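Local coordinates for protein periphilin-1 (Homo sapiens, PDB 6SWG) that is a subunit of the HUSH complex and probably takes part in silencing transposable elements and newly integrated retroviral genes through repressive chromatin, at residues T22-A27 with H85-Y90; S30-I35 with E81-F86. All blocks are in the same frame, centred on the assembly; numbering follows the deposited sequence.

Contact 1: residues T22-A27 with H85-Y90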
loop_
_atom_site.group_PDB
_atom_site.type_symbol
_atom_site.label_atom_id
_atom_site.label_comp_id
_atom_site.label_asym_id
_atom_site.label_seq_id
_atom_site.Cartn_x
_atom_site.Cartn_y
_atom_site.Cartn_z
ATOM N N THR B 22 19.321 27.299 -15.262
ATOM C CA THR B 22 18.262 27.476 -16.249
ATOM C C THR B 22 16.947 26.929 -15.745
ATOM O O THR B 22 16.893 25.952 -14.984
ATOM C CB THR B 22 18.602 26.797 -17.597
ATOM O OG1 THR B 22 19.030 25.422 -17.414
ATOM C CG2 THR B 22 19.665 27.589 -18.353
ATOM N N THR B 23 15.872 27.566 -16.195
ATOM C CA THR B 23 14.535 27.038 -15.987
ATOM C C THR B 23 14.531 25.541 -16.263
ATOM O O THR B 23 13.888 24.756 -15.540
ATOM C CB THR B 23 13.540 27.721 -16.921
ATOM O OG1 THR B 23 13.462 29.123 -16.646
ATOM C CG2 THR B 23 12.164 27.107 -16.779
ATOM N N ARG B 24 15.249 25.147 -17.323
ATOM C CA ARG B 24 15.118 23.789 -17.827
ATOM C C ARG B 24 15.892 22.828 -16.947
ATOM O O ARG B 24 15.426 21.712 -16.677
ATOM C CB ARG B 24 15.603 23.743 -19.279
ATOM C CG ARG B 24 16.109 22.397 -19.738
ATOM C CD ARG B 24 16.704 22.405 -21.190
ATOM N NE ARG B 24 16.726 21.025 -21.704
ATOM C CZ ARG B 24 17.717 20.144 -21.461
ATOM N NH1 ARG B 24 17.652 18.929 -21.951
ATOM N NH2 ARG B 24 18.812 20.474 -20.767
ATOM N N SER B 25 17.073 23.252 -16.497
ATOM C CA SER B 25 17.814 22.441 -15.552
ATOM C C SER B 25 17.015 22.273 -14.277
ATOM O O SER B 25 16.943 21.175 -13.716
ATOM C CB SER B 25 19.179 23.051 -15.270
ATOM O OG SER B 25 19.089 24.134 -14.371
ATOM N N LYS B 26 16.374 23.347 -13.818
ATOM C CA LYS B 26 15.582 23.227 -12.603
ATOM C C LYS B 26 14.404 22.275 -12.792
ATOM O O LYS B 26 14.111 21.485 -11.894
ATOM C CB LYS B 26 15.073 24.582 -12.139
ATOM C CG LYS B 26 16.129 25.495 -11.602
ATOM C CD LYS B 26 15.493 26.827 -11.247
ATOM C CE LYS B 26 16.496 27.951 -11.352
ATOM N NZ LYS B 26 15.819 29.295 -11.325
ATOM N N ALA B 27 13.711 22.357 -13.932
ATOM C CA ALA B 27 12.580 21.464 -14.202
ATOM C C ALA B 27 13.006 19.997 -14.188
ATOM O O ALA B 27 12.330 19.153 -13.567
ATOM C CB ALA B 27 11.951 21.809 -15.559
ATOM N N HIS B 85 10.706 10.708 -20.946
ATOM C CA HIS B 85 9.511 11.313 -21.518
ATOM C C HIS B 85 9.457 12.797 -21.203
ATOM O O HIS B 85 9.305 13.622 -22.117
ATOM C CB HIS B 85 8.249 10.641 -21.025
ATOM C CG HIS B 85 7.095 10.905 -21.922
ATOM N ND1 HIS B 85 6.001 11.634 -21.524
ATOM C CD2 HIS B 85 6.896 10.598 -23.224
ATOM C CE1 HIS B 85 5.159 11.735 -22.535
ATOM N NE2 HIS B 85 5.675 11.106 -23.572
ATOM N N PHE B 86 9.718 13.151 -19.935
ATOM C CA PHE B 86 9.646 14.536 -19.519
ATOM C C PHE B 86 10.642 15.367 -20.302
ATOM O O PHE B 86 10.249 16.281 -21.048
ATOM C CB PHE B 86 9.941 14.621 -18.038
ATOM C CG PHE B 86 9.944 16.010 -17.497
ATOM C CD1 PHE B 86 11.086 16.771 -17.527
ATOM C CD2 PHE B 86 8.805 16.537 -16.926
ATOM C CE1 PHE B 86 11.096 18.029 -17.019
ATOM C CE2 PHE B 86 8.803 17.809 -16.405
ATOM C CZ PHE B 86 9.966 18.556 -16.441
ATOM N N ILE B 87 11.899 14.934 -20.323
ATOM C CA ILE B 87 12.867 15.698 -21.065
ATOM C C ILE B 87 12.409 15.825 -22.517
ATOM O O ILE B 87 12.348 16.943 -23.058
ATOM C CB ILE B 87 14.259 15.060 -20.942
ATOM C CG1 ILE B 87 14.749 15.159 -19.507
ATOM C CG2 ILE B 87 15.179 15.686 -21.908
ATOM C CD1 ILE B 87 16.015 14.229 -19.254
ATOM N N ALA B 88 12.034 14.699 -23.164
ATOM C CA ALA B 88 11.666 14.781 -24.586
ATOM C C ALA B 88 10.494 15.780 -24.782
ATOM O O ALA B 88 10.567 16.689 -25.639
ATOM C CB ALA B 88 11.341 13.386 -25.132
ATOM N N GLU B 89 9.453 15.689 -23.928
ATOM C CA GLU B 89 8.316 16.618 -24.053
ATOM C C GLU B 89 8.797 18.064 -23.929
ATOM O O GLU B 89 8.520 18.921 -24.792
ATOM C CB GLU B 89 7.258 16.332 -22.984
ATOM C CG GLU B 89 6.414 15.102 -23.239
ATOM C CD GLU B 89 5.503 15.271 -24.458
ATOM O OE1 GLU B 89 5.021 14.285 -25.045
ATOM O OE2 GLU B 89 5.231 16.416 -24.852
ATOM N N TYR B 90 9.640 18.315 -22.937
ATOM C CA TYR B 90 10.092 19.672 -22.706
ATOM C C TYR B 90 10.873 20.187 -23.901
ATOM O O TYR B 90 10.764 21.359 -24.268
ATOM C CB TYR B 90 10.988 19.712 -21.474
ATOM C CG TYR B 90 11.205 21.076 -20.911
ATOM C CD1 TYR B 90 10.411 21.516 -19.850
ATOM C CD2 TYR B 90 12.192 21.926 -21.406
ATOM C CE1 TYR B 90 10.593 22.738 -19.287
ATOM C CE2 TYR B 90 12.387 23.208 -20.827
ATOM C CZ TYR B 90 11.570 23.586 -19.768
ATOM O OH TYR B 90 11.635 24.797 -19.104
#
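Tyr90 reaches across to Arg24, Thr23 and Ala27 at the open end of an antiparallel helical hairpin, where helix 23-56 begins and helix 61-93 nears its end. The short axes lie 11.5 Å apart at 158°, a separation bridged mainly by aromatic side chains. With its CG anti to the backbone N (chi1 -164°), Tyr90 sends its ring over to helix 23-56. There CE2 of Tyr90 meets CB of Arg24 at 3.6 Å, while CE1 of Tyr90 lies 4.1 Å from CB of Ala27. The Tyr90 hydroxyl ends beside a methyl group, with OH 3.3 Å from CG2 of Thr23. One turn back, Phe86 presents its ring edge to Ala27, whose CB lies in the ring plane at 3.9 Å from CZ of Phe86.

Arg24 is extended from CG to NE, and its guanidinium is turned 69° from the Tyr90 ring, so the two do not stack. Its NH1 instead forms a salt bridge with Asp91, and NH2 is hydrogen-bonded to the backbone of another protein chain of the assembly. Thr22 N-caps the helix: its OG1 accepts from Ser25 N at 3.1 Å, while Ser25 OG returns a bond to a lone pair of Thr22 O, which also accepts from Lys26 N.

Contact 2: residues S30-I35 with E81-F86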
loop_
_atom_site.group_PDB
_atom_site.type_symbol
_atom_site.label_atom_id
_atom_site.label_comp_id
_atom_site.label_asym_id
_atom_site.label_seq_id
_atom_site.Cartn_x
_atom_site.Cartn_y
_atom_site.Cartn_z
ATOM N N SER B 30 13.897 18.946 -10.519
ATOM C CA SER B 30 12.726 18.745 -9.687
ATOM C C SER B 30 11.961 17.507 -10.113
ATOM O O SER B 30 11.492 16.750 -9.257
ATOM C CB SER B 30 11.805 19.953 -9.738
ATOM O OG SER B 30 12.354 20.981 -8.978
ATOM N N LYS B 31 11.812 17.296 -11.434
ATOM C CA LYS B 31 11.125 16.098 -11.911
ATOM C C LYS B 31 11.846 14.854 -11.451
ATOM O O LYS B 31 11.222 13.881 -11.023
ATOM C CB LYS B 31 11.055 16.081 -13.440
ATOM C CG LYS B 31 10.104 15.029 -14.033
ATOM C CD LYS B 31 8.661 15.160 -13.531
ATOM C CE LYS B 31 7.790 13.985 -13.959
ATOM N NZ LYS B 31 6.368 14.177 -13.552
ATOM N N THR B 32 13.161 14.907 -11.450
ATOM C CA THR B 32 13.934 13.782 -10.995
ATOM C C THR B 32 13.701 13.557 -9.520
ATOM O O THR B 32 13.481 12.414 -9.081
ATOM C CB THR B 32 15.421 14.040 -11.286
ATOM O OG1 THR B 32 15.642 14.172 -12.713
ATOM C CG2 THR B 32 16.242 12.936 -10.737
ATOM N N LYS B 33 13.685 14.636 -8.746
ATOM C CA LYS B 33 13.479 14.461 -7.314
ATOM C C LYS B 33 12.102 13.856 -7.025
ATOM O O LYS B 33 11.979 12.930 -6.199
ATOM C CB LYS B 33 13.679 15.793 -6.609
ATOM C CG LYS B 33 13.426 15.700 -5.136
ATOM C CD LYS B 33 13.720 17.039 -4.457
ATOM C CE LYS B 33 13.512 17.012 -2.918
ATOM N NZ LYS B 33 14.062 18.313 -2.309
ATOM N N GLU B 34 11.070 14.335 -7.723
ATOM C CA GLU B 34 9.725 13.803 -7.533
ATOM C C GLU B 34 9.663 12.311 -7.880
ATOM O O GLU B 34 9.103 11.504 -7.121
ATOM C CB GLU B 34 8.743 14.609 -8.356
ATOM C CG GLU B 34 7.362 14.006 -8.482
ATOM C CD GLU B 34 6.583 14.662 -9.654
ATOM O OE1 GLU B 34 6.984 14.488 -10.836
ATOM O OE2 GLU B 34 5.586 15.365 -9.400
ATOM N N ILE B 35 10.235 11.924 -9.024
ATOM C CA ILE B 35 10.213 10.515 -9.398
ATOM C C ILE B 35 10.920 9.692 -8.329
ATOM O O ILE B 35 10.497 8.584 -8.007
ATOM C CB ILE B 35 10.892 10.324 -10.773
ATOM C CG1 ILE B 35 10.082 10.961 -11.909
ATOM C CG2 ILE B 35 11.248 8.840 -11.056
ATOM C CD1 ILE B 35 10.966 11.069 -13.228
ATOM N N GLU B 81 11.952 5.638 -17.786
ATOM C CA GLU B 81 11.224 6.061 -18.973
ATOM C C GLU B 81 10.502 7.376 -18.712
ATOM O O GLU B 81 10.511 8.270 -19.557
ATOM C CB GLU B 81 10.232 5.026 -19.454
ATOM C CG GLU B 81 10.188 5.064 -20.983
ATOM C CD GLU B 81 9.460 6.325 -21.553
ATOM O OE1 GLU B 81 8.312 6.579 -21.081
ATOM O OE2 GLU B 81 10.037 7.082 -22.426
ATOM N N GLU B 82 9.926 7.529 -17.518
ATOM C CA GLU B 82 9.166 8.722 -17.190
ATOM C C GLU B 82 10.036 9.957 -17.344
ATOM O O GLU B 82 9.681 10.890 -18.072
ATOM C CB GLU B 82 8.656 8.611 -15.759
ATOM C CG GLU B 82 7.958 9.858 -15.318
ATOM C CD GLU B 82 7.148 9.686 -14.028
ATOM O OE1 GLU B 82 7.210 8.596 -13.417
ATOM O OE2 GLU B 82 6.396 10.643 -13.685
ATOM N N LEU B 83 11.273 9.892 -16.810
ATOM C CA LEU B 83 12.151 11.054 -16.867
ATOM C C LEU B 83 12.508 11.366 -18.319
ATOM O O LEU B 83 12.459 12.537 -18.748
ATOM C CB LEU B 83 13.402 10.806 -16.034
ATOM C CG LEU B 83 14.361 12.003 -16.081
ATOM C CD1 LEU B 83 13.753 13.262 -15.549
ATOM C CD2 LEU B 83 15.628 11.683 -15.276
ATOM N N LYS B 84 12.783 10.322 -19.115
ATOM C CA LYS B 84 13.091 10.582 -20.525
ATOM C C LYS B 84 11.903 11.225 -21.217
ATOM O O LYS B 84 12.040 12.267 -21.874
ATOM C CB LYS B 84 13.507 9.323 -21.252
ATOM C CG LYS B 84 14.824 8.801 -20.785
ATOM C CD LYS B 84 15.192 7.520 -21.540
ATOM C CE LYS B 84 16.511 6.959 -21.037
ATOM N NZ LYS B 84 17.073 5.784 -21.802
ATOM N N HIS B 85 10.706 10.708 -20.946
ATOM C CA HIS B 85 9.511 11.313 -21.518
ATOM C C HIS B 85 9.457 12.797 -21.203
ATOM O O HIS B 85 9.305 13.622 -22.117
ATOM C CB HIS B 85 8.249 10.641 -21.025
ATOM C CG HIS B 85 7.095 10.905 -21.922
ATOM N ND1 HIS B 85 6.001 11.634 -21.524
ATOM C CD2 HIS B 85 6.896 10.598 -23.224
ATOM C CE1 HIS B 85 5.159 11.735 -22.535
ATOM N NE2 HIS B 85 5.675 11.106 -23.572
ATOM N N PHE B 86 9.718 13.151 -19.935
ATOM C CA PHE B 86 9.646 14.536 -19.519
ATOM C C PHE B 86 10.642 15.367 -20.302
ATOM O O PHE B 86 10.249 16.281 -21.048
ATOM C CB PHE B 86 9.941 14.621 -18.038
ATOM C CG PHE B 86 9.944 16.010 -17.497
ATOM C CD1 PHE B 86 11.086 16.771 -17.527
ATOM C CD2 PHE B 86 8.805 16.537 -16.926
ATOM C CE1 PHE B 86 11.096 18.029 -17.019
ATOM C CE2 PHE B 86 8.803 17.809 -16.405
ATOM C CZ PHE B 86 9.966 18.556 -16.441
#
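Lys31 and Phe86 make the main aliphatic-aromatic contact between helix 23-56 and helix 61-93, further into the antiparallel hairpin from its open end. The short axes approach to 10.3 Å, and Thr32 and Leu83 are the residues whose backbones come nearest. The contact is a CH-pi interaction: CG of Lys31 sits 3.7 Å from the centroid of the Phe86 ring and 20° off its normal, over one face but displaced toward the rim. CB of Lys31 also lies over this face, and chi1 (-168°) puts CG there, anti to the backbone N; the bend at chi2 (57°) then carries CD past the rim toward the charged end.

That end joins a salt-bridge network. NZ of Lys31 donates to OE1 of Glu34, one turn along the same helix, at 2.8 Å and on the syn side of the carboxylate. Across the interface, NZ of Lys31 pairs more loosely with OE2 of Glu82, at 3.5 Å.

Van der Waals contacts line the neighbouring positions. CD1 of Ile35 meets CB of Leu83 at 3.7 Å, an apolar pair crossing at about a right angle. Ile35 and Glu82 lie alongside with their side chains running opposite ways, CG1 of Ile35 lying 3.8 Å from CD of Glu82. CD1 of Leu83 approaches OG1 of Thr32 at 3.5 Å; this hydroxyl is hydrogen-bonded to Ile28 O within its own helix. Thr32, Ile35 and Leu83 also pack on apolar side chains of another protein in the assembly.

The two carboxylates approach each other, with OE1 of Glu34 4.8 Å from OE2 of Glu82, and the lysine ammonium probably offsets their mutual repulsion. Lys31 thus serves both chemistries, its methylenes lying on the aromatic ring and its charge linking the two acidic side chains.

Overall arrangement
From its N terminus the chain starts helix 23-56 within segment 22-27 and then passes through 30-35, before turning into helix 61-93 and running back. Contact 2 closes the inner loop, with 45 residues between its segments, and contact 1 closes the outer loop, with 57; the segments on helix 61-93 overlap at residues 85-86. The contacts are therefore nested, as expected of an antiparallel hairpin, and their centres lie about 9 Å apart on the same side of the chain's centre. Phe86 is the side chain common to both. Together they hold the N-terminal half of helix 23-56 and the C-terminal half of helix 61-93 side by side: contact 1 at the surface, contact 2 partly buried.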